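Beta-L-arabinobiosidase (Bacteroides thetaiotaomicron, PDB 5MQR) probably hydrolyses beta-L-arabinosyl linkages in plant pectin during pectin breakdown by a human gut bacterium. Local coordinates at residues L45-G50 and I564-F569; D112-T117 and I400-V405; A415-S420 and T429-Y434; P440-L443 and L448-Q451. All coordinates share one frame; numbering follows the deposited sequence.

Interaction 1: L45-G50 and I564-F569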
loop_
_atom_site.group_PDB
_atom_site.type_symbol
_atom_site.label_atom_id
_atom_site.label_comp_id
_atom_site.label_asym_id
_atom_site.label_seq_id
_atom_site.Cartn_x
_atom_site.Cartn_y
_atom_site.Cartn_z
ATOM N N LEU A 45 -10.568 -16.742 2.317
ATOM C CA LEU A 45 -9.447 -15.813 2.340
ATOM C C LEU A 45 -9.242 -15.204 0.967
ATOM O O LEU A 45 -9.214 -15.918 -0.031
ATOM C CB LEU A 45 -8.175 -16.534 2.740
ATOM C CG LEU A 45 -8.182 -17.249 4.088
ATOM C CD1 LEU A 45 -6.842 -17.917 4.291
ATOM C CD2 LEU A 45 -8.483 -16.292 5.247
ATOM N N SER A 46 -9.124 -13.882 0.921
ATOM C CA SER A 46 -8.767 -13.185 -0.284
ATOM C C SER A 46 -7.270 -13.344 -0.470
ATOM O O SER A 46 -6.518 -13.325 0.506
ATOM C CB SER A 46 -9.122 -11.698 -0.175
ATOM O OG SER A 46 -8.973 -11.046 -1.430
ATOM N N PRO A 47 -6.826 -13.529 -1.712
ATOM C CA PRO A 47 -5.401 -13.701 -1.950
ATOM C C PRO A 47 -4.664 -12.398 -1.947
ATOM O O PRO A 47 -5.269 -11.372 -2.197
ATOM C CB PRO A 47 -5.346 -14.317 -3.349
ATOM C CG PRO A 47 -6.550 -13.747 -4.034
ATOM C CD PRO A 47 -7.609 -13.666 -2.953
ATOM N N VAL A 48 -3.359 -12.462 -1.690
ATOM C CA VAL A 48 -2.479 -11.338 -1.958
ATOM C C VAL A 48 -2.365 -11.133 -3.476
ATOM O O VAL A 48 -2.677 -12.033 -4.259
ATOM C CB VAL A 48 -1.122 -11.458 -1.242
ATOM C CG1 VAL A 48 -1.340 -11.550 0.273
ATOM C CG2 VAL A 48 -0.303 -12.637 -1.734
ATOM N N VAL A 49 -1.973 -9.927 -3.894
ATOM C CA VAL A 49 -1.878 -9.579 -5.327
ATOM C C VAL A 49 -0.776 -10.401 -6.001
ATOM O O VAL A 49 0.351 -10.515 -5.491
ATOM C CB VAL A 49 -1.558 -8.076 -5.549
ATOM C CG1 VAL A 49 -1.262 -7.772 -7.017
ATOM C CG2 VAL A 49 -2.699 -7.189 -5.050
ATOM N N GLY A 50 -1.113 -10.962 -7.157
ATOM C CA GLY A 50 -0.111 -11.467 -8.075
ATOM C C GLY A 50 0.471 -12.827 -7.785
ATOM O O GLY A 50 1.528 -13.129 -8.298
ATOM N N ILE A 564 -17.170 -5.403 -4.695
ATOM C CA ILE A 564 -16.566 -6.385 -5.563
ATOM C C ILE A 564 -15.093 -6.057 -5.681
ATOM O O ILE A 564 -14.735 -4.920 -6.008
ATOM C CB ILE A 564 -17.203 -6.316 -6.952
ATOM C CG1 ILE A 564 -18.697 -6.627 -6.840
ATOM C CG2 ILE A 564 -16.484 -7.252 -7.931
ATOM C CD1 ILE A 564 -19.540 -5.727 -7.720
ATOM N N GLU A 565 -14.249 -7.041 -5.424
ATOM C CA GLU A 565 -12.802 -6.833 -5.485
ATOM C C GLU A 565 -12.045 -7.726 -6.487
ATOM O O GLU A 565 -10.837 -7.531 -6.666
ATOM C CB GLU A 565 -12.187 -7.019 -4.096
ATOM C CG GLU A 565 -12.497 -8.362 -3.441
ATOM C CD GLU A 565 -11.378 -8.843 -2.543
ATOM O OE1 GLU A 565 -10.910 -8.015 -1.727
ATOM O OE2 GLU A 565 -11.003 -10.045 -2.631
ATOM N N ARG A 566 -12.718 -8.706 -7.092
ATOM C CA ARG A 566 -12.071 -9.664 -7.987
ATOM C C ARG A 566 -12.955 -10.099 -9.121
ATOM O O ARG A 566 -14.146 -10.325 -8.919
ATOM C CB ARG A 566 -11.690 -10.923 -7.239
ATOM C CG ARG A 566 -10.384 -10.811 -6.521
ATOM C CD ARG A 566 -10.139 -12.089 -5.774
ATOM N NE ARG A 566 -10.942 -12.176 -4.566
ATOM C CZ ARG A 566 -11.153 -13.291 -3.868
ATOM N NH1 ARG A 566 -10.674 -14.467 -4.278
ATOM N NH2 ARG A 566 -11.859 -13.219 -2.754
ATOM N N ILE A 567 -12.331 -10.249 -10.288
ATOM C CA ILE A 567 -12.920 -10.932 -11.424
ATOM C C ILE A 567 -12.087 -12.194 -11.660
ATOM O O ILE A 567 -10.868 -12.125 -11.720
ATOM C CB ILE A 567 -12.978 -10.040 -12.694
ATOM C CG1 ILE A 567 -13.710 -8.724 -12.402
ATOM C CG2 ILE A 567 -13.733 -10.731 -13.818
ATOM C CD1 ILE A 567 -12.760 -7.611 -12.074
ATOM N N VAL A 568 -12.774 -13.335 -11.778
ATOM C CA VAL A 568 -12.181 -14.671 -11.857
ATOM C C VAL A 568 -12.618 -15.300 -13.175
ATOM O O VAL A 568 -13.804 -15.253 -13.533
ATOM C CB VAL A 568 -12.654 -15.571 -10.680
ATOM C CG1 VAL A 568 -12.183 -17.018 -10.838
ATOM C CG2 VAL A 568 -12.169 -15.016 -9.345
ATOM N N PHE A 569 -11.661 -15.884 -13.894
ATOM C CA PHE A 569 -11.930 -16.598 -15.139
ATOM C C PHE A 569 -11.430 -18.024 -14.887
ATOM O O PHE A 569 -10.228 -18.224 -14.601
ATOM C CB PHE A 569 -11.207 -15.950 -16.332
ATOM C CG PHE A 569 -11.540 -14.486 -16.562
ATOM C CD1 PHE A 569 -11.000 -13.503 -15.764
ATOM C CD2 PHE A 569 -12.336 -14.099 -17.622
ATOM C CE1 PHE A 569 -11.287 -12.162 -15.976
ATOM C CE2 PHE A 569 -12.623 -12.764 -17.859
ATOM C CZ PHE A 569 -12.093 -11.788 -17.045
HETATM O O HOH W 1 -10.204 -16.625 -2.517
#
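Ser46 swings OG to the far side of its backbone N (chi1 -171°), which sends OG across to the carboxylate of Glu565, and a bend at chi3 brings the guanidinium of Arg566 back to the same carboxylate. Glu565 and Arg566 form a classic beta bulge: both residues face Leu492 of strand 487-492. At the bulge the two successive side chains leave toward the same loop, 45-50. The contact thus joins a loop of the N-terminal propeller family region to a strand of the carbohydrate-binding-module-like region.

Ser46 OG donates to the syn lone pair of Glu565 OE2, 2.6 Å away. Arg566 NE takes the anti side of Glu565 OE2 at 2.9 Å, which makes a salt bridge. That bond is bent, with an N-H...acceptor angle of 134°. Pro47 lies over one face of the guanidinium, toward its rim, with CD 3.4 Å from Arg566 NH1. Two residues of strand 460-468 extend the network: Glu462 pairs with Arg566 NH1, and Lys464 bonds Ser46 OG. With an alanine in place of Arg566, Glu565 and Glu462 would probably lose their shared cation, and a gap would open beside Pro47. Glu565 also touches Glu494, a ligand of the bound sodium. A water accepts from Arg566 NH1 at 2.8 Å and donates to Leu45 O at 2.8 Å.

Interaction 2: D112-T117 and I400-V405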
loop_
_atom_site.group_PDB
_atom_site.type_symbol
_atom_site.label_atom_id
_atom_site.label_comp_id
_atom_site.label_asym_id
_atom_site.label_seq_id
_atom_site.Cartn_x
_atom_site.Cartn_y
_atom_site.Cartn_z
ATOM N N ASP A 112 13.789 -19.672 -14.332
ATOM C CA ASP A 112 12.776 -18.630 -14.052
ATOM C C ASP A 112 11.717 -18.985 -12.999
ATOM O O ASP A 112 10.971 -18.111 -12.572
ATOM C CB ASP A 112 12.096 -18.166 -15.358
ATOM C CG ASP A 112 11.338 -19.300 -16.100
ATOM O OD1 ASP A 112 11.204 -20.445 -15.611
ATOM O OD2 ASP A 112 10.858 -19.035 -17.208
ATOM N N GLY A 113 11.665 -20.238 -12.568
ATOM C CA GLY A 113 10.614 -20.726 -11.673
ATOM C C GLY A 113 9.331 -21.221 -12.347
ATOM O O GLY A 113 8.469 -21.787 -11.666
ATOM N N TYR A 114 9.201 -21.029 -13.663
ATOM C CA TYR A 114 7.993 -21.405 -14.430
ATOM C C TYR A 114 8.170 -22.646 -15.318
ATOM O O TYR A 114 7.261 -23.477 -15.428
ATOM C CB TYR A 114 7.531 -20.224 -15.307
ATOM C CG TYR A 114 7.017 -19.057 -14.503
ATOM C CD1 TYR A 114 7.896 -18.133 -13.945
ATOM C CD2 TYR A 114 5.651 -18.904 -14.251
ATOM C CE1 TYR A 114 7.423 -17.077 -13.171
ATOM C CE2 TYR A 114 5.174 -17.847 -13.494
ATOM C CZ TYR A 114 6.060 -16.940 -12.955
ATOM O OH TYR A 114 5.582 -15.878 -12.220
ATOM N N GLN A 115 9.333 -22.733 -15.960
ATOM C CA GLN A 115 9.716 -23.828 -16.871
ATOM C C GLN A 115 10.841 -24.624 -16.208
ATOM O O GLN A 115 11.927 -24.097 -15.938
ATOM C CB GLN A 115 10.215 -23.225 -18.186
ATOM C CG GLN A 115 10.693 -24.223 -19.226
ATOM C CD GLN A 115 11.431 -23.573 -20.402
ATOM O OE1 GLN A 115 12.058 -22.513 -20.284
ATOM N NE2 GLN A 115 11.380 -24.237 -21.544
ATOM N N TRP A 116 10.589 -25.906 -16.006
ATOM C CA TRP A 116 11.471 -26.776 -15.251
ATOM C C TRP A 116 11.973 -27.962 -16.097
ATOM O O TRP A 116 11.286 -28.436 -16.997
ATOM C CB TRP A 116 10.715 -27.333 -14.042
ATOM C CG TRP A 116 10.295 -26.291 -13.082
ATOM C CD1 TRP A 116 9.248 -25.428 -13.208
ATOM C CD2 TRP A 116 10.925 -25.987 -11.839
ATOM N NE1 TRP A 116 9.191 -24.595 -12.116
ATOM C CE2 TRP A 116 10.206 -24.918 -11.258
ATOM C CE3 TRP A 116 12.028 -26.506 -11.164
ATOM C CZ2 TRP A 116 10.564 -24.356 -10.039
ATOM C CZ3 TRP A 116 12.369 -25.971 -9.947
ATOM C CH2 TRP A 116 11.643 -24.901 -9.391
ATOM N N THR A 117 13.161 -28.452 -15.769
ATOM C CA THR A 117 13.645 -29.716 -16.301
ATOM C C THR A 117 12.816 -30.866 -15.709
ATOM O O THR A 117 12.101 -30.696 -14.697
ATOM C CB THR A 117 15.112 -29.951 -15.916
ATOM O OG1 THR A 117 15.233 -29.920 -14.490
ATOM C CG2 THR A 117 16.022 -28.872 -16.529
ATOM N N ILE A 400 4.730 -25.201 -7.025
ATOM C CA ILE A 400 5.433 -24.051 -6.454
ATOM C C ILE A 400 4.508 -22.816 -6.541
ATOM O O ILE A 400 3.652 -22.749 -7.398
ATOM C CB ILE A 400 6.821 -23.835 -7.137
ATOM C CG1 ILE A 400 7.804 -23.122 -6.195
ATOM C CG2 ILE A 400 6.706 -23.081 -8.480
ATOM C CD1 ILE A 400 9.263 -23.134 -6.667
ATOM N N SER A 401 4.659 -21.872 -5.623
ATOM C CA SER A 401 3.954 -20.601 -5.722
ATOM C C SER A 401 4.943 -19.473 -5.620
ATOM O O SER A 401 5.848 -19.494 -4.793
ATOM C CB SER A 401 2.863 -20.446 -4.657
ATOM O OG SER A 401 1.645 -21.067 -5.070
ATOM N N ARG A 402 4.768 -18.497 -6.496
ATOM C CA ARG A 402 5.500 -17.248 -6.436
ATOM C C ARG A 402 4.578 -16.191 -5.827
ATOM O O ARG A 402 3.478 -15.981 -6.310
ATOM C CB ARG A 402 5.903 -16.830 -7.830
ATOM C CG ARG A 402 6.625 -15.503 -7.891
ATOM C CD ARG A 402 6.429 -14.942 -9.274
ATOM N NE ARG A 402 7.288 -13.814 -9.537
ATOM C CZ ARG A 402 7.210 -13.030 -10.612
ATOM N NH1 ARG A 402 6.273 -13.212 -11.536
ATOM N NH2 ARG A 402 8.078 -12.025 -10.735
ATOM N N ILE A 403 5.061 -15.519 -4.798
ATOM C CA ILE A 403 4.324 -14.454 -4.120
ATOM C C ILE A 403 5.131 -13.153 -4.254
ATOM O O ILE A 403 6.255 -13.080 -3.751
ATOM C CB ILE A 403 4.088 -14.813 -2.651
ATOM C CG1 ILE A 403 3.263 -16.109 -2.584
ATOM C CG2 ILE A 403 3.408 -13.670 -1.917
ATOM C CD1 ILE A 403 3.589 -16.981 -1.399
ATOM N N PRO A 404 4.581 -12.143 -4.969
ATOM C CA PRO A 404 5.343 -10.889 -5.139
ATOM C C PRO A 404 5.630 -10.163 -3.830
ATOM O O PRO A 404 4.798 -10.173 -2.939
ATOM C CB PRO A 404 4.458 -10.039 -6.060
ATOM C CG PRO A 404 3.697 -11.070 -6.844
ATOM C CD PRO A 404 3.398 -12.166 -5.847
ATOM N N VAL A 405 6.834 -9.604 -3.744
ATOM C CA VAL A 405 7.341 -8.877 -2.589
ATOM C C VAL A 405 7.767 -7.491 -3.096
ATOM O O VAL A 405 8.374 -7.381 -4.177
ATOM C CB VAL A 405 8.522 -9.627 -1.960
ATOM C CG1 VAL A 405 9.161 -8.851 -0.819
ATOM C CG2 VAL A 405 8.046 -10.991 -1.470
#
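Ile400 meets the loop 112-117 through two of its branches. Its CG2 lies 3.9 Å from Gly113 O. CG1 stands trans to the backbone N (chi1 -154°) and carries CD1 to the indole of Trp116, 3.8 Å from CZ2. The two side chains cross at about a right angle. Leu56 of strand 52-57 touches both of them.

Loop 112-117 links the last two strands, 104-110 and 120-123, of a four-stranded antiparallel propeller blade. The Asp-Gly turn and the tryptophan after it, just past Ser110, resemble the Asp-box of BNR-repeat propellers. Asp112 OD1 forms an Asx turn with Tyr114 N at 2.9 Å, met from above the carboxylate plane, and also accepts from Gln115 N at 3.0 Å. Gly113 fits a positive-phi position where a side chain would press on the preceding carbonyl. A weak bond ties Trp116 NE1 to Gly113 O.

Arg402 follows on strand 397-403, its chain extended from CG to NE. NH1 comes to the edge of the Tyr114 ring and donates to Tyr114 OH at 2.8 Å, with an angle of 130°. The ring and guanidinium planes are 89° apart. Tyr114 OH also bonds His52 ND1, while Arg402 NH2 forms a salt bridge with Asp386. Arg402 CD lies 3.2 Å from Tyr114 OH.

Interaction 3: A415-S420 and T429-Y434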
loop_
_atom_site.group_PDB
_atom_site.type_symbol
_atom_site.label_atom_id
_atom_site.label_comp_id
_atom_site.label_asym_id
_atom_site.label_seq_id
_atom_site.Cartn_x
_atom_site.Cartn_y
_atom_site.Cartn_z
ATOM N N ALA A 415 -7.871 -2.104 -13.302
ATOM C CA ALA A 415 -7.264 -2.800 -14.404
ATOM C C ALA A 415 -7.335 -1.946 -15.659
ATOM O O ALA A 415 -8.347 -1.311 -15.954
ATOM C CB ALA A 415 -7.980 -4.125 -14.648
ATOM N N ASP A 416 -6.239 -1.965 -16.400
ATOM C CA ASP A 416 -6.222 -1.472 -17.758
ATOM C C ASP A 416 -5.036 -2.161 -18.428
ATOM O O ASP A 416 -3.957 -1.596 -18.528
ATOM C CB ASP A 416 -6.122 0.070 -17.776
ATOM C CG ASP A 416 -6.251 0.637 -19.164
ATOM O OD1 ASP A 416 -6.664 -0.084 -20.104
ATOM O OD2 ASP A 416 -5.930 1.821 -19.317
ATOM N N ASP A 417 -5.264 -3.395 -18.863
ATOM C CA ASP A 417 -4.216 -4.356 -19.100
ATOM C C ASP A 417 -4.164 -4.673 -20.573
ATOM O O ASP A 417 -5.173 -5.028 -21.183
ATOM C CB ASP A 417 -4.480 -5.648 -18.322
ATOM C CG ASP A 417 -4.613 -5.428 -16.803
ATOM O OD1 ASP A 417 -4.343 -4.331 -16.261
ATOM O OD2 ASP A 417 -5.015 -6.405 -16.140
ATOM N N ASP A 418 -2.974 -4.514 -21.136
ATOM C CA ASP A 418 -2.669 -4.881 -22.506
ATOM C C ASP A 418 -1.607 -5.977 -22.406
ATOM O O ASP A 418 -0.458 -5.702 -22.078
ATOM C CB ASP A 418 -2.177 -3.629 -23.238
ATOM C CG ASP A 418 -1.775 -3.880 -24.686
ATOM O OD1 ASP A 418 -1.840 -5.039 -25.141
ATOM O OD2 ASP A 418 -1.365 -2.884 -25.357
ATOM N N PHE A 419 -2.009 -7.215 -22.681
ATOM C CA PHE A 419 -1.127 -8.378 -22.485
ATOM C C PHE A 419 0.028 -8.460 -23.490
ATOM O O PHE A 419 1.012 -9.131 -23.220
ATOM C CB PHE A 419 -1.919 -9.682 -22.485
ATOM C CG PHE A 419 -2.974 -9.744 -21.421
ATOM C CD1 PHE A 419 -2.629 -9.651 -20.075
ATOM C CD2 PHE A 419 -4.323 -9.884 -21.761
ATOM C CE1 PHE A 419 -3.605 -9.682 -19.089
ATOM C CE2 PHE A 419 -5.298 -9.919 -20.780
ATOM C CZ PHE A 419 -4.938 -9.822 -19.439
ATOM N N SER A 420 -0.088 -7.757 -24.622
ATOM C CA SER A 420 0.985 -7.681 -25.636
ATOM C C SER A 420 2.213 -6.973 -25.077
ATOM O O SER A 420 3.316 -7.166 -25.565
ATOM C CB SER A 420 0.502 -6.971 -26.918
ATOM O OG SER A 420 0.281 -5.593 -26.691
ATOM N N THR A 429 2.319 -9.243 -13.101
ATOM C CA THR A 429 2.461 -8.867 -11.686
ATOM C C THR A 429 1.119 -8.575 -10.997
ATOM O O THR A 429 0.994 -8.739 -9.795
ATOM C CB THR A 429 3.383 -7.602 -11.561
ATOM O OG1 THR A 429 2.931 -6.573 -12.457
ATOM C CG2 THR A 429 4.833 -7.930 -11.916
ATOM N N ASN A 430 0.139 -8.124 -11.762
ATOM C CA ASN A 430 -1.182 -7.794 -11.250
ATOM C C ASN A 430 -2.230 -8.912 -11.412
ATOM O O ASN A 430 -3.408 -8.684 -11.094
ATOM C CB ASN A 430 -1.696 -6.547 -11.964
ATOM C CG ASN A 430 -0.887 -5.324 -11.644
ATOM O OD1 ASN A 430 -0.650 -4.993 -10.474
ATOM N ND2 ASN A 430 -0.466 -4.630 -12.674
ATOM N N TRP A 431 -1.823 -10.086 -11.902
ATOM C CA TRP A 431 -2.750 -11.203 -12.102
ATOM C C TRP A 431 -2.404 -12.355 -11.196
ATOM O O TRP A 431 -1.244 -12.666 -11.016
ATOM C CB TRP A 431 -2.751 -11.646 -13.547
ATOM C CG TRP A 431 -3.555 -10.752 -14.400
ATOM C CD1 TRP A 431 -3.157 -9.571 -14.944
ATOM C CD2 TRP A 431 -4.913 -10.936 -14.790
ATOM N NE1 TRP A 431 -4.177 -9.011 -15.673
ATOM C CE2 TRP A 431 -5.271 -9.831 -15.600
ATOM C CE3 TRP A 431 -5.861 -11.952 -14.562
ATOM C CZ2 TRP A 431 -6.537 -9.695 -16.170
ATOM C CZ3 TRP A 431 -7.117 -11.832 -15.134
ATOM C CH2 TRP A 431 -7.452 -10.700 -15.929
ATOM N N ASN A 432 -3.426 -12.934 -10.581
ATOM C CA ASN A 432 -3.302 -14.184 -9.843
ATOM C C ASN A 432 -3.562 -15.320 -10.815
ATOM O O ASN A 432 -4.506 -15.261 -11.587
ATOM C CB ASN A 432 -4.269 -14.192 -8.678
ATOM C CG ASN A 432 -3.878 -13.163 -7.629
ATOM O OD1 ASN A 432 -3.687 -11.981 -7.939
ATOM N ND2 ASN A 432 -3.669 -13.616 -6.414
ATOM N N ILE A 433 -2.671 -16.304 -10.828
ATOM C CA ILE A 433 -2.653 -17.326 -11.849
ATOM C C ILE A 433 -2.547 -18.698 -11.166
ATOM O O ILE A 433 -1.724 -18.910 -10.275
ATOM C CB ILE A 433 -1.486 -17.075 -12.834
ATOM C CG1 ILE A 433 -1.751 -15.826 -13.666
ATOM C CG2 ILE A 433 -1.298 -18.247 -13.783
ATOM C CD1 ILE A 433 -0.578 -15.439 -14.526
ATOM N N TYR A 434 -3.408 -19.608 -11.612
ATOM C CA TYR A 434 -3.451 -20.995 -11.194
ATOM C C TYR A 434 -3.261 -21.808 -12.467
ATOM O O TYR A 434 -4.128 -21.786 -13.338
ATOM C CB TYR A 434 -4.820 -21.281 -10.562
ATOM C CG TYR A 434 -4.999 -22.714 -10.133
ATOM C CD1 TYR A 434 -4.362 -23.209 -8.992
ATOM C CD2 TYR A 434 -5.809 -23.570 -10.852
ATOM C CE1 TYR A 434 -4.535 -24.530 -8.590
ATOM C CE2 TYR A 434 -5.976 -24.883 -10.458
ATOM C CZ TYR A 434 -5.337 -25.367 -9.333
ATOM O OH TYR A 434 -5.489 -26.691 -8.965
#
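Asp417 OD2 is gripped by two groups: Trp431 NE1 donates to it at 2.8 Å, and Arg463 NE forms a salt bridge with it. The contact lies between two beta sheets, as in the beta-sandwich of a carbohydrate-binding module. Strand 431-435 belongs to one sheet, and the short, weakly bonded strand 416-417 pairs with strand 600-610 of the other.

The indole bond is bent, with an N-H...acceptor angle of 137°. NE1 approaches from above the carboxylate plane, and the carboxylate and ring planes are 70° apart. Both side chains take a first torsion that sets CG beside the backbone N, which turns them toward each other.

Phe419 adds an offset edge-to-face pair. Its edge points to the face of Trp431, with the planes at 62°. Phe419 CE1 comes within 3.5 Å of Trp431 NE1, and Phe419 CZ lies 3.6 Å from Trp431 CZ2. Ile604 and Val607 of strand 600-610 also pack on the indole. A leucine in place of Trp431 would probably leave Asp417 OD2 without its indole donor and open a gap in front of the Phe419 edge. A buffer molecule lies beside the Trp431 side chain, and Asn430 ND2 bonds its sulfonate.

An Asx turn at Asp418 shapes the chain round Phe419. Asp418 OD1 accepts from Ser420 OG at 2.7 Å and from Ser420 N at 3.3 Å, both from the same face of its carboxylate.

Interaction 4: P440-L443 and L448-Q451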
loop_
_atom_site.group_PDB
_atom_site.type_symbol
_atom_site.label_atom_id
_atom_site.label_comp_id
_atom_site.label_asym_id
_atom_site.label_seq_id
_atom_site.Cartn_x
_atom_site.Cartn_y
_atom_site.Cartn_z
ATOM N N PRO A 440 -2.808 -25.247 -18.582
ATOM C CA PRO A 440 -1.846 -24.167 -18.382
ATOM C C PRO A 440 -2.367 -22.808 -18.796
ATOM O O PRO A 440 -3.241 -22.703 -19.667
ATOM C CB PRO A 440 -0.681 -24.574 -19.292
ATOM C CG PRO A 440 -1.338 -25.289 -20.411
ATOM C CD PRO A 440 -2.502 -26.021 -19.801
ATOM N N VAL A 441 -1.844 -21.777 -18.147
ATOM C CA VAL A 441 -2.118 -20.408 -18.510
ATOM C C VAL A 441 -0.890 -19.847 -19.228
ATOM O O VAL A 441 0.219 -20.082 -18.791
ATOM C CB VAL A 441 -2.437 -19.592 -17.242
ATOM C CG1 VAL A 441 -2.542 -18.104 -17.560
ATOM C CG2 VAL A 441 -3.709 -20.122 -16.604
ATOM N N SER A 442 -1.089 -19.105 -20.314
ATOM C CA SER A 442 0.024 -18.596 -21.094
ATOM C C SER A 442 -0.373 -17.333 -21.824
ATOM O O SER A 442 -1.545 -17.002 -21.871
ATOM C CB SER A 442 0.484 -19.650 -22.135
ATOM O OG SER A 442 -0.586 -19.939 -23.035
ATOM N N LEU A 443 0.613 -16.661 -22.419
ATOM C CA LEU A 443 0.365 -15.511 -23.283
ATOM C C LEU A 443 0.477 -15.876 -24.756
ATOM O O LEU A 443 1.258 -16.741 -25.143
ATOM C CB LEU A 443 1.349 -14.393 -22.969
ATOM C CG LEU A 443 1.146 -13.741 -21.599
ATOM C CD1 LEU A 443 2.318 -12.834 -21.248
ATOM C CD2 LEU A 443 -0.153 -12.967 -21.565
ATOM N N LEU A 448 -4.340 -13.265 -23.080
ATOM C CA LEU A 448 -4.104 -14.169 -21.960
ATOM C C LEU A 448 -4.896 -15.438 -22.258
ATOM O O LEU A 448 -6.117 -15.369 -22.412
ATOM C CB LEU A 448 -4.579 -13.549 -20.660
ATOM C CG LEU A 448 -4.390 -14.373 -19.382
ATOM C CD1 LEU A 448 -2.939 -14.789 -19.143
ATOM C CD2 LEU A 448 -4.898 -13.556 -18.214
ATOM N N LYS A 449 -4.210 -16.576 -22.369
ATOM C CA LYS A 449 -4.844 -17.828 -22.820
ATOM C C LYS A 449 -4.966 -18.808 -21.675
ATOM O O LYS A 449 -4.030 -18.994 -20.914
ATOM C CB LYS A 449 -4.042 -18.483 -23.942
ATOM C CG LYS A 449 -4.812 -19.514 -24.764
ATOM C CD LYS A 449 -3.970 -20.423 -25.668
ATOM C CE LYS A 449 -2.640 -19.841 -26.079
ATOM N NZ LYS A 449 -2.015 -20.497 -27.232
ATOM N N LEU A 450 -6.145 -19.419 -21.586
ATOM C CA LEU A 450 -6.431 -20.485 -20.673
ATOM C C LEU A 450 -6.657 -21.738 -21.514
ATOM O O LEU A 450 -7.535 -21.741 -22.374
ATOM C CB LEU A 450 -7.696 -20.159 -19.897
ATOM C CG LEU A 450 -7.559 -19.001 -18.904
ATOM C CD1 LEU A 450 -7.457 -17.667 -19.602
ATOM C CD2 LEU A 450 -8.758 -18.978 -17.967
ATOM N N GLN A 451 -5.872 -22.786 -21.266
ATOM C CA GLN A 451 -6.073 -24.091 -21.897
ATOM C C GLN A 451 -6.446 -25.115 -20.827
ATOM O O GLN A 451 -6.094 -24.942 -19.673
ATOM C CB GLN A 451 -4.825 -24.526 -22.639
ATOM C CG GLN A 451 -4.495 -23.672 -23.852
ATOM C CD GLN A 451 -3.154 -24.027 -24.484
ATOM O OE1 GLN A 451 -2.116 -24.027 -23.816
ATOM N NE2 GLN A 451 -3.167 -24.320 -25.776
HETATM O O HOH W 2 -2.202 -21.671 -22.207
#
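Ser442 and Lys449 form the hydrogen-bonded pair at the heart of this antiparallel beta hairpin. Lys449 N donates to Ser442 O at 2.7 Å, nearly in line with the carbonyl. Ser442 N returns a bond to Lys449 O at 3.0 Å. Two residues toward the open end, Gln451 N donates to Pro440 O at 3.1 Å. All three bonds are close to straight. Over the short segments 441-443 and 448-451 the directions are 147° apart, short of fully antiparallel, as in a twisted ribbon.

A water lies between the strands on the Ser442 side. It is 2.9 Å from Pro440 O and also 2.9 Å from Gln451 OE1, and it bonds Ser442 OG. The hydroxyl sits between the backbone N and the carbonyl carbon (chi1 61°), beside Lys449 CE. The far ends of the two long side chains have partners beyond the segments: Lys449 NZ pairs with Glu444, and Gln451 NE2 bonds Glu601. The Gln451 amide oxygen also lies 3.7 Å from Pro440 CG.

Val441, Leu443, Leu448 and Leu450 occupy the other face. Val441 with Leu450, and Leu443 with Leu448, are non-hydrogen-bonded pairs. Leu448 CD1 reaches diagonally to Val441 CG1 at 3.7 Å, and Leu443 CD2 lies 4.1 Å from Leu448 CD1.

The chain runs on from Gln451 into Asp452, a ligand of the bound calcium. Strand 447-452 pairs with strand 600-610 on its other edge. The apolar face packs on Ile433 and Trp431 of strand 431-435 and on Val461 of strand 460-468.

In the fold
Interactions 1, 2 and 3 all reach the ten-stranded mixed sheet, through strands 564-570, 397-403 and 431-435. Interaction 4 lies on the second sheet, which interaction 3 also reaches through strand 416-417. The centres are about 12 to 19 Å apart. Asn432 links interactions 1 and 3 by probable hydrogen bonds to Val48 O and Gly50 N, and Phe419 packs on Leu443 and Leu448 to join interactions 3 and 4. Along the chain, interactions 2, 3 and 4 follow in series, all within the span between the segments of interaction 1. The propeller region and the carbohydrate-binding-module-like region therefore share one continuous sheet, which is consistent with their being closely integrated.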